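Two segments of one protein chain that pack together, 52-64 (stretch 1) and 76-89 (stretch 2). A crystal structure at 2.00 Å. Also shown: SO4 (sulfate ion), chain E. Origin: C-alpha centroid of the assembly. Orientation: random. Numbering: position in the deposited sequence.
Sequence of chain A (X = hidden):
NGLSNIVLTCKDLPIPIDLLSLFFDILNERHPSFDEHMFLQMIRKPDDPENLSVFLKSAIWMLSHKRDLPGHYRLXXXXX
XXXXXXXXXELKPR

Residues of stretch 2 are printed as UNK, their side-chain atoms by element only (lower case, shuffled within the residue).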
ATOM      1  N   LEU A  52       7.292   7.888   0.557  1.00 13.31           N
ATOM      2  CA  LEU A  52       6.066   7.200   0.132  1.00 13.08           C
ATOM      3  C   LEU A  52       5.888   5.894   0.931  1.00 11.75           C
ATOM      4  O   LEU A  52       4.801   5.556   1.300  1.00 11.20           O
ATOM      5  CB  LEU A  52       6.061   6.909  -1.380  1.00 13.09           C
ATOM      6  CG  LEU A  52       4.851   6.106  -1.924  1.00 12.32           C
ATOM      7  CD1 LEU A  52       3.516   6.861  -1.743  1.00  9.52           C
ATOM      8  CD2 LEU A  52       5.045   5.723  -3.392  1.00 14.04           C
ATOM      9  N   SER A  53       6.978   5.165   1.168  1.00 13.60           N
ATOM     10  CA  SER A  53       6.956   3.936   1.965  1.00 14.13           C
ATOM     11  C   SER A  53       6.390   4.175   3.353  1.00 14.08           C
ATOM     12  O   SER A  53       5.529   3.412   3.833  1.00 14.82           O
ATOM     13  CB  SER A  53       8.369   3.368   2.111  1.00 15.36           C
ATOM     14  OG  SER A  53       8.348   2.280   3.013  1.00 19.97           O
ATOM     15  N   VAL A  54       6.870   5.230   4.003  1.00 13.99           N
ATOM     16  CA  VAL A  54       6.407   5.624   5.330  1.00 14.10           C
ATOM     17  C   VAL A  54       4.898   6.041   5.335  1.00 12.80           C
ATOM     18  O   VAL A  54       4.115   5.602   6.198  1.00 11.68           O
ATOM     19  CB  VAL A  54       7.317   6.743   5.844  1.00 15.12           C
ATOM     20  CG1 VAL A  54       6.722   7.422   7.034  1.00 18.21           C
ATOM     21  CG2 VAL A  54       8.722   6.184   6.185  1.00 16.58           C
ATOM     22  N   PHE A  55       4.503   6.867   4.370  1.00 12.84           N
ATOM     23  CA  PHE A  55       3.097   7.269   4.130  1.00 12.66           C
ATOM     24  C   PHE A  55       2.189   6.046   3.985  1.00 13.07           C
ATOM     25  O   PHE A  55       1.176   5.926   4.685  1.00 13.71           O
ATOM     26  CB  PHE A  55       3.108   8.106   2.853  1.00 12.92           C
ATOM     27  CG  PHE A  55       1.763   8.575   2.331  1.00 13.95           C
ATOM     28  CD1 PHE A  55       1.204   9.779   2.764  1.00 15.14           C
ATOM     29  CD2 PHE A  55       1.135   7.887   1.258  1.00 16.11           C
ATOM     30  CE1 PHE A  55      -0.024  10.267   2.204  1.00 16.04           C
ATOM     31  CE2 PHE A  55      -0.083   8.362   0.696  1.00 16.78           C
ATOM     32  CZ  PHE A  55      -0.653   9.540   1.159  1.00 14.11           C
ATOM     33  N   LEU A  56       2.564   5.114   3.102  1.00 12.66           N
ATOM     34  CA  LEU A  56       1.752   3.896   2.908  1.00 13.63           C
ATOM     35  C   LEU A  56       1.710   2.987   4.141  1.00 13.56           C
ATOM     36  O   LEU A  56       0.663   2.391   4.453  1.00 13.25           O
ATOM     37  CB  LEU A  56       2.227   3.091   1.691  1.00 13.05           C
ATOM     38  CG  LEU A  56       2.130   3.791   0.320  1.00 15.38           C
ATOM     39  CD1 LEU A  56       2.929   2.966  -0.667  1.00 13.05           C
ATOM     40  CD2 LEU A  56       0.734   3.918  -0.146  1.00 14.20           C
ATOM     41  N   LYS A  57       2.846   2.855   4.826  1.00 13.25           N
ATOM     42  CA  LYS A  57       2.911   2.007   6.008  1.00 13.78           C
ATOM     43  C   LYS A  57       2.014   2.500   7.148  1.00 14.22           C
ATOM     44  O   LYS A  57       1.440   1.680   7.884  1.00 14.17           O
ATOM     45  CB  LYS A  57       4.350   1.865   6.491  1.00 14.64           C
ATOM     46  CG  LYS A  57       5.136   0.888   5.683  1.00 17.07           C
ATOM     47  CD  LYS A  57       6.608   1.249   5.704  1.00 25.38           C
ATOM     48  CE  LYS A  57       7.393   0.566   6.776  1.00 28.29           C
ATOM     49  NZ  LYS A  57       8.709   1.320   6.868  1.00 34.03           N
ATOM     50  N   SER A  58       1.874   3.815   7.291  1.00 14.55           N
ATOM     51  CA  SER A  58       0.913   4.368   8.276  1.00 15.84           C
ATOM     52  C   SER A  58      -0.538   4.029   7.914  1.00 15.40           C
ATOM     53  O   SER A  58      -1.338   3.652   8.795  1.00 16.33           O
ATOM     54  CB  SER A  58       1.068   5.882   8.464  1.00 15.83           C
ATOM     55  OG  SER A  58       2.022   6.205   9.462  1.00 21.50           O
ATOM     56  N   ALA A  59      -0.886   4.179   6.636  1.00 14.27           N
ATOM     57  CA  ALA A  59      -2.236   3.830   6.161  1.00 13.94           C
ATOM     58  C   ALA A  59      -2.527   2.327   6.315  1.00 12.33           C
ATOM     59  O   ALA A  59      -3.610   1.949   6.713  1.00 12.57           O
ATOM     60  CB  ALA A  59      -2.428   4.308   4.709  1.00 13.67           C
ATOM     61  N   ILE A  60      -1.551   1.474   5.995  1.00 11.35           N
ATOM     62  CA  ILE A  60      -1.662   0.015   6.157  1.00 11.66           C
ATOM     63  C   ILE A  60      -1.788  -0.362   7.654  1.00 11.96           C
ATOM     64  O   ILE A  60      -2.605  -1.208   8.024  1.00 11.54           O
ATOM     65  CB  ILE A  60      -0.494  -0.730   5.482  1.00 11.35           C
ATOM     66  CG1 ILE A  60      -0.607  -0.549   3.930  1.00 12.33           C
ATOM     67  CG2 ILE A  60      -0.496  -2.251   5.874  1.00 11.83           C
ATOM     68  CD1 ILE A  60       0.649  -1.026   3.106  1.00 14.25           C
ATOM     69  N   TRP A  61      -1.004   0.292   8.503  1.00 11.87           N
ATOM     70  CA  TRP A  61      -1.176   0.118   9.954  1.00 13.36           C
ATOM     71  C   TRP A  61      -2.611   0.423  10.426  1.00 13.42           C
ATOM     72  O   TRP A  61      -3.205  -0.360  11.180  1.00 13.99           O
ATOM     73  CB  TRP A  61      -0.125   0.892  10.777  1.00 12.54           C
ATOM     74  CG  TRP A  61      -0.439   0.766  12.234  1.00 13.10           C
ATOM     75  CD1 TRP A  61       0.012  -0.205  13.105  1.00 13.83           C
ATOM     76  CD2 TRP A  61      -1.299   1.612  12.979  1.00 12.29           C
ATOM     77  NE1 TRP A  61      -0.514   0.016  14.369  1.00 13.86           N
ATOM     78  CE2 TRP A  61      -1.338   1.114  14.310  1.00 13.49           C
ATOM     79  CE3 TRP A  61      -2.032   2.766  12.665  1.00 14.32           C
ATOM     80  CZ2 TRP A  61      -2.095   1.723  15.319  1.00 13.17           C
ATOM     81  CZ3 TRP A  61      -2.787   3.384  13.685  1.00 16.04           C
ATOM     82  CH2 TRP A  61      -2.820   2.845  14.993  1.00 14.42           C
HETATM   83  N   MSE A  62      -3.169   1.544   9.977  1.00 14.00           N
HETATM   84  CA  MSE A  62      -4.536   1.943  10.329  1.00 16.81           C
HETATM   85  C   MSE A  62      -5.571   0.895   9.905  1.00 16.97           C
HETATM   86  O   MSE A  62      -6.605   0.729  10.577  1.00 19.35           O
HETATM   87  CB  MSE A  62      -4.900   3.279   9.689  1.00 16.15           C
HETATM   88  CG  MSE A  62      -4.136   4.491  10.194  1.00 16.83           C
HETATM   89 SE   MSE A  62      -4.281   6.101   9.064  1.00 26.21          SE
HETATM   90  CE  MSE A  62      -6.201   6.645   9.228  1.00  9.93           C
ATOM     91  N   LEU A  63      -5.338   0.234   8.764  1.00 14.90           N
ATOM     92  CA  LEU A  63      -6.267  -0.790   8.270  1.00 15.04           C
ATOM     93  C   LEU A  63      -6.068  -2.150   8.945  1.00 14.45           C
ATOM     94  O   LEU A  63      -7.017  -2.937   9.072  1.00 16.34           O
ATOM     95  CB  LEU A  63      -6.117  -0.957   6.752  1.00 13.69           C
ATOM     96  CG  LEU A  63      -6.600   0.229   5.918  1.00 13.86           C
ATOM     97  CD1 LEU A  63      -6.019   0.221   4.473  1.00 14.77           C
ATOM     98  CD2 LEU A  63      -8.134   0.213   5.923  1.00 13.15           C
ATOM     99  N   SER A  64      -4.839  -2.448   9.328  1.00 14.00           N
ATOM    100  CA  SER A  64      -4.508  -3.785   9.794  1.00 14.88           C
ATOM    101  C   SER A  64      -4.540  -3.889  11.317  1.00 16.44           C
ATOM    102  O   SER A  64      -4.710  -4.988  11.852  1.00 15.87           O
ATOM    103  CB  SER A  64      -3.140  -4.209   9.255  1.00 15.08           C
ATOM    104  OG  SER A  64      -2.087  -3.388   9.758  1.00 14.59           O
ATOM    105  N   UNK A  76     -12.427   4.154   1.384  1.00 16.23           N
ATOM    106  CA  UNK A  76     -11.571   5.250   0.908  1.00 15.73           C
ATOM    107  C   UNK A  76     -10.092   5.118   1.299  1.00 15.33           C
ATOM    108  O   UNK A  76      -9.225   5.474   0.496  1.00 15.18           O
ATOM    109  c   UNK A  76     -13.274   6.051   2.473  1.00 17.71           C
ATOM    110  c   UNK A  76     -12.182   6.505   1.520  1.00 15.25           C
ATOM    111  c   UNK A  76     -13.561   4.615   2.218  1.00 16.65           C
ATOM    112  N   UNK A  77      -9.802   4.603   2.492  1.00 14.28           N
ATOM    113  CA  UNK A  77      -8.423   4.511   2.918  1.00 14.40           C
ATOM    114  C   UNK A  77      -7.703   3.427   2.118  1.00 14.72           C
ATOM    115  O   UNK A  77      -6.552   3.597   1.723  1.00 14.06           O
ATOM    116  c   UNK A  77      -8.336   4.252   4.427  1.00 13.97           C
ATOM    117  c   UNK A  77      -6.948   4.177   5.068  1.00 13.61           C
ATOM    118  c   UNK A  77      -7.095   4.016   6.582  1.00 13.25           C
ATOM    119  c   UNK A  77      -6.112   5.419   4.713  1.00 12.57           C
ATOM    120  N   UNK A  78      -8.402   2.328   1.844  1.00 14.15           N
ATOM    121  CA  UNK A  78      -7.848   1.285   1.024  1.00 14.72           C
ATOM    122  C   UNK A  78      -7.621   1.808  -0.389  1.00 15.38           C
ATOM    123  O   UNK A  78      -6.611   1.462  -1.028  1.00 16.38           O
ATOM    124  c   UNK A  78      -8.312  -0.996   0.048  1.00 15.36           C
ATOM    125  o   UNK A  78      -8.882  -0.488   2.320  1.00 15.93           O
ATOM    126  c   UNK A  78      -8.805   0.063   0.999  1.00 15.59           C
ATOM    127  N   UNK A  79      -8.553   2.620  -0.880  1.00 16.20           N
ATOM    128  CA  UNK A  79      -8.388   3.270  -2.185  1.00 17.16           C
ATOM    129  C   UNK A  79      -7.078   4.056  -2.226  1.00 16.38           C
ATOM    130  O   UNK A  79      -6.308   3.941  -3.189  1.00 16.31           O
ATOM    131  c   UNK A  79      -9.563   4.233  -2.525  1.00 18.24           C
ATOM    132  s   UNK A  79      -9.523   4.834  -4.254  1.00 21.34           S
ATOM    133  N   UNK A  80      -6.840   4.865  -1.190  1.00 15.83           N
ATOM    134  CA  UNK A  80      -5.614   5.671  -1.101  1.00 15.05           C
ATOM    135  C   UNK A  80      -4.354   4.779  -1.136  1.00 15.29           C
ATOM    136  O   UNK A  80      -3.386   5.053  -1.884  1.00 15.22           O
ATOM    137  c   UNK A  80      -6.596   8.557  -0.917  1.00 18.13           C
ATOM    138  c   UNK A  80      -5.644   6.506   0.188  1.00 15.09           C
ATOM    139  c   UNK A  80      -6.674   8.329   1.638  1.00 18.07           C
ATOM    140  c   UNK A  80      -6.734   7.584   0.275  1.00 16.88           C
ATOM    141  N   UNK A  81      -4.378   3.689  -0.361  1.00 13.88           N
ATOM    142  CA  UNK A  81      -3.256   2.768  -0.359  1.00 13.34           C
ATOM    143  C   UNK A  81      -3.024   2.227  -1.774  1.00 14.43           C
ATOM    144  O   UNK A  81      -1.893   2.229  -2.292  1.00 13.87           O
ATOM    145  c   UNK A  81      -3.411   1.601   0.664  1.00 12.50           C
ATOM    146  c   UNK A  81      -2.331   0.534   0.409  1.00 14.58           C
ATOM    147  c   UNK A  81      -3.234   2.107   2.012  1.00 13.21           C
ATOM    148  N   UNK A  82      -4.111   1.756  -2.376  1.00 15.69           N
ATOM    149  CA  UNK A  82      -4.077   1.095  -3.653  1.00 17.66           C
ATOM    150  C   UNK A  82      -3.569   2.063  -4.724  1.00 18.07           C
ATOM    151  O   UNK A  82      -2.673   1.697  -5.533  1.00 19.10           O
ATOM    152  c   UNK A  82      -5.470   0.517  -3.955  1.00 19.02           C
ATOM    153  o   UNK A  82      -5.599   0.195  -5.307  1.00 25.30           O
ATOM    154  N   UNK A  83      -4.086   3.294  -4.717  1.00 16.17           N
ATOM    155  CA  UNK A  83      -3.686   4.292  -5.706  1.00 17.40           C
ATOM    156  C   UNK A  83      -2.289   4.886  -5.523  1.00 15.48           C
ATOM    157  O   UNK A  83      -1.569   5.074  -6.509  1.00 15.30           O
ATOM    158  c   UNK A  83      -4.735   5.468  -5.884  1.00 17.80           C
ATOM    159  o   UNK A  83      -4.748   6.285  -4.726  1.00 23.83           O
ATOM    160  c   UNK A  83      -6.080   4.942  -6.022  1.00 16.47           C
ATOM    161  N   UNK A  84      -1.884   5.162  -4.281  1.00 13.73           N
ATOM    162  CA  UNK A  84      -0.598   5.827  -4.089  1.00 13.25           C
ATOM    163  C   UNK A  84       0.548   4.840  -4.241  1.00 14.30           C
ATOM    164  O   UNK A  84       1.649   5.229  -4.621  1.00 13.49           O
ATOM    165  c   UNK A  84      -2.536  10.345  -3.463  1.00 15.65           C
ATOM    166  c   UNK A  84      -1.244   7.912  -2.957  1.00 15.55           C
ATOM    167  c   UNK A  84      -0.549   8.984  -3.526  1.00 14.99           C
ATOM    168  c   UNK A  84      -0.563   6.580  -2.760  1.00 13.05           C
ATOM    169  c   UNK A  84      -1.201  10.211  -3.781  1.00 17.39           C
ATOM    170  o   UNK A  84      -3.163  11.544  -3.703  1.00 16.91           O
ATOM    171  c   UNK A  84      -3.243   9.293  -2.887  1.00 15.37           C
ATOM    172  c   UNK A  84      -2.596   8.080  -2.654  1.00 14.86           C
ATOM    173  N   UNK A  85       0.274   3.553  -3.996  1.00 13.28           N
ATOM    174  CA  UNK A  85       1.286   2.516  -4.262  1.00 14.09           C
ATOM    175  C   UNK A  85       1.698   2.488  -5.730  1.00 13.90           C
ATOM    176  O   UNK A  85       2.840   2.120  -6.069  1.00 14.50           O
ATOM    177  o   UNK A  85      -0.286   0.691  -4.544  1.00 17.50           O
ATOM    178  c   UNK A  85       0.817   1.135  -3.765  1.00 14.37           C
ATOM    179  N   UNK A  86       0.804   2.929  -6.606  1.00 14.09           N
ATOM    180  CA  UNK A  86       1.064   2.920  -8.063  1.00 16.00           C
ATOM    181  C   UNK A  86       2.297   3.712  -8.458  1.00 14.57           C
ATOM    182  O   UNK A  86       2.948   3.397  -9.451  1.00 14.40           O
ATOM    183  c   UNK A  86      -0.136   3.469  -8.859  1.00 16.09           C
ATOM    184  c   UNK A  86      -1.433   2.671  -8.640  1.00 18.99           C
ATOM    185  o   UNK A  86      -2.403   4.243 -10.155  1.00 25.30           O
ATOM    186  o   UNK A  86      -3.800   2.886  -9.140  1.00 25.44           O
ATOM    187  c   UNK A  86      -2.641   3.314  -9.361  1.00 21.62           C
ATOM    188  N   UNK A  87       2.656   4.707  -7.653  1.00 13.26           N
ATOM    189  CA  UNK A  87       3.744   5.592  -8.005  1.00 14.06           C
ATOM    190  C   UNK A  87       5.077   4.827  -7.969  1.00 15.16           C
ATOM    191  O   UNK A  87       6.028   5.220  -8.627  1.00 14.89           O
ATOM    192  c   UNK A  87       2.849   8.739  -8.482  1.00 20.42           C
ATOM    193  c   UNK A  87       0.364   8.706  -7.268  1.00 15.02           C
ATOM    194  c   UNK A  87       1.386   7.792  -6.873  1.00 17.40           C
ATOM    195  c   UNK A  87       2.631   7.815  -7.481  1.00 15.65           C
ATOM    196  c   UNK A  87       3.737   6.827  -7.084  1.00 15.81           C
ATOM    197  c   UNK A  87       1.852   9.650  -8.889  1.00 20.28           C
ATOM    198  o   UNK A  87      -0.323  10.536  -8.711  1.00 21.88           O
ATOM    199  c   UNK A  87       0.631   9.626  -8.276  1.00 19.43           C
ATOM    200  N   UNK A  88       5.123   3.685  -7.268  1.00 14.10           N
ATOM    201  CA  UNK A  88       6.354   2.884  -7.249  1.00 14.99           C
ATOM    202  C   UNK A  88       6.830   2.383  -8.605  1.00 15.86           C
ATOM    203  O   UNK A  88       8.002   1.978  -8.739  1.00 16.65           O
ATOM    204  c   UNK A  88       6.906   2.761  -2.170  1.00 12.20           C
ATOM    205  c   UNK A  88       6.468   2.080  -4.842  1.00 14.70           C
ATOM    206  c   UNK A  88       7.817   3.124  -3.126  1.00 13.98           C
ATOM    207  c   UNK A  88       5.766   2.039  -2.527  1.00 18.00           C
ATOM    208  c   UNK A  88       6.262   1.696  -6.294  1.00 13.91           C
ATOM    209  c   UNK A  88       7.588   2.809  -4.462  1.00 11.88           C
ATOM    210  c   UNK A  88       5.554   1.695  -3.873  1.00 15.28           C
ATOM    211  N   UNK A  89       5.962   2.386  -9.602  1.00 16.74           N
ATOM    212  CA  UNK A  89       6.374   1.882 -10.890  1.00 19.53           C
ATOM    213  C   UNK A  89       7.520   2.761 -11.412  1.00 22.02           C
ATOM    214  O   UNK A  89       8.552   2.245 -11.873  1.00 22.62           O
ATOM    215  c   UNK A  89       4.159   0.773 -11.350  1.00 20.12           C
ATOM    216  c   UNK A  89       5.671   1.286 -13.224  1.00 22.49           C
ATOM    217  c   UNK A  89       5.195   1.764 -11.886  1.00 20.53           C
TER
HETATM  218  S   SO4 E   3       7.264   2.890  10.077  1.00 46.77           S
HETATM  219  O1  SO4 E   3       7.982   3.379   8.906  1.00 47.02           O
HETATM  220  O2  SO4 E   3       5.967   3.540  10.232  1.00 47.36           O
HETATM  221  O3  SO4 E   3       8.121   3.116  11.228  1.00 48.61           O
HETATM  222  O4  SO4 E   3       7.012   1.461   9.965  1.00 49.53           O

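Position 76 has three side-chain carbons that close a ring onto its own backbone nitrogen, which only proline does: Pro 76. It lies out of reach of stretch 1.

Position 77 carries four carbons, forked at the second, and they lie against Ala 59, Met 62 and Leu 63. The fork makes it Leu 77. Its CD1 is 3.8 Å from Ala 59 CB and its CD2 is 3.8 Å from Met 62 CE; the small alanine leaves room for a broad aliphatic side chain to lie close to the first helix.

At position 78 one carbon bears an oxygen and a carbon, with the oxygen near Leu 63: the pattern of Thr 78. Leu 63 CD1 approaches its OG1 at 3.7 Å, and that hydroxyl is hydrogen-bonded just outside the stretches, so a polar atom is tolerated beside a leucine.

Position 79 has one carbon and then a sulfur, so it is Cys 79; it is out of reach of stretch 1 and is bonded covalently to a group elsewhere in the structure. Position 80 repeats the four-carbon fork and is Leu 80. Though buried, Leu 80 stays clear of stretch 1: its CB, the nearest side-chain atom, is 5.9 Å from Phe 55 CE2.

Position 81 has three carbons, branched at the first, lying against Ala 59, Ile 60 and Leu 63: Val 81. Its CG2 meets Ala 59 CB at 3.6 Å and its CG1 lies 4.1 Å from Ile 60 CG1. A short branched side chain suits this place, where Val 81 CA comes within 6.1 Å of Leu 56 CA.

Position 82, a carbon and an oxygen, is Ser 82, pointing away from stretch 1. Position 83, a carbon bearing an oxygen and a carbon, is Thr 83, also without contact.

Position 84 has one carbon followed by a six-carbon ring bearing an oxygen, and the ring receives the Phe 55 side chain: Tyr 84. The edge of Phe 55 points toward the tyrosine face, with ring centroids 5.5 Å apart and planes at 72°, while OH is hydrogen-bonded elsewhere in the structure. One residue thus supplies both an apolar face and a satisfied polar tip.

Position 85 has a carbon and an oxygen, its CB 4.2 Å from Leu 56 CD1. It is Ser 85, whose OG donates to Ser 82 O at 2.8 Å, satisfying the hydroxyl within its own stretch.

Position 86, three carbons ending in two oxygens, is Glu 86, exposed and pointing away. Position 87 has one carbon, 4.1 Å as CB from Leu 52 CD2, then a ring of six carbons bearing one oxygen, and is Tyr 87; the ring leads away.

Position 88 has one carbon, then a ring of six carbons with no oxygen, close to Leu 52 and Leu 56: Phe 88. Leu 52 CD2 sits 3.7 Å from the ring centroid, almost along its normal, a CH-pi contact suited to a wholly apolar ring. Position 89, three carbons branched at the first, is Val 89, out of reach.

The two helices run nearly antiparallel, at 151°. No hydrogen bond crosses between the stretches; interlocking apolar side chains and aromatic contacts bury 669 Å² in all.

Stretch 2 76-89: PLTCLVSTYSEYFV
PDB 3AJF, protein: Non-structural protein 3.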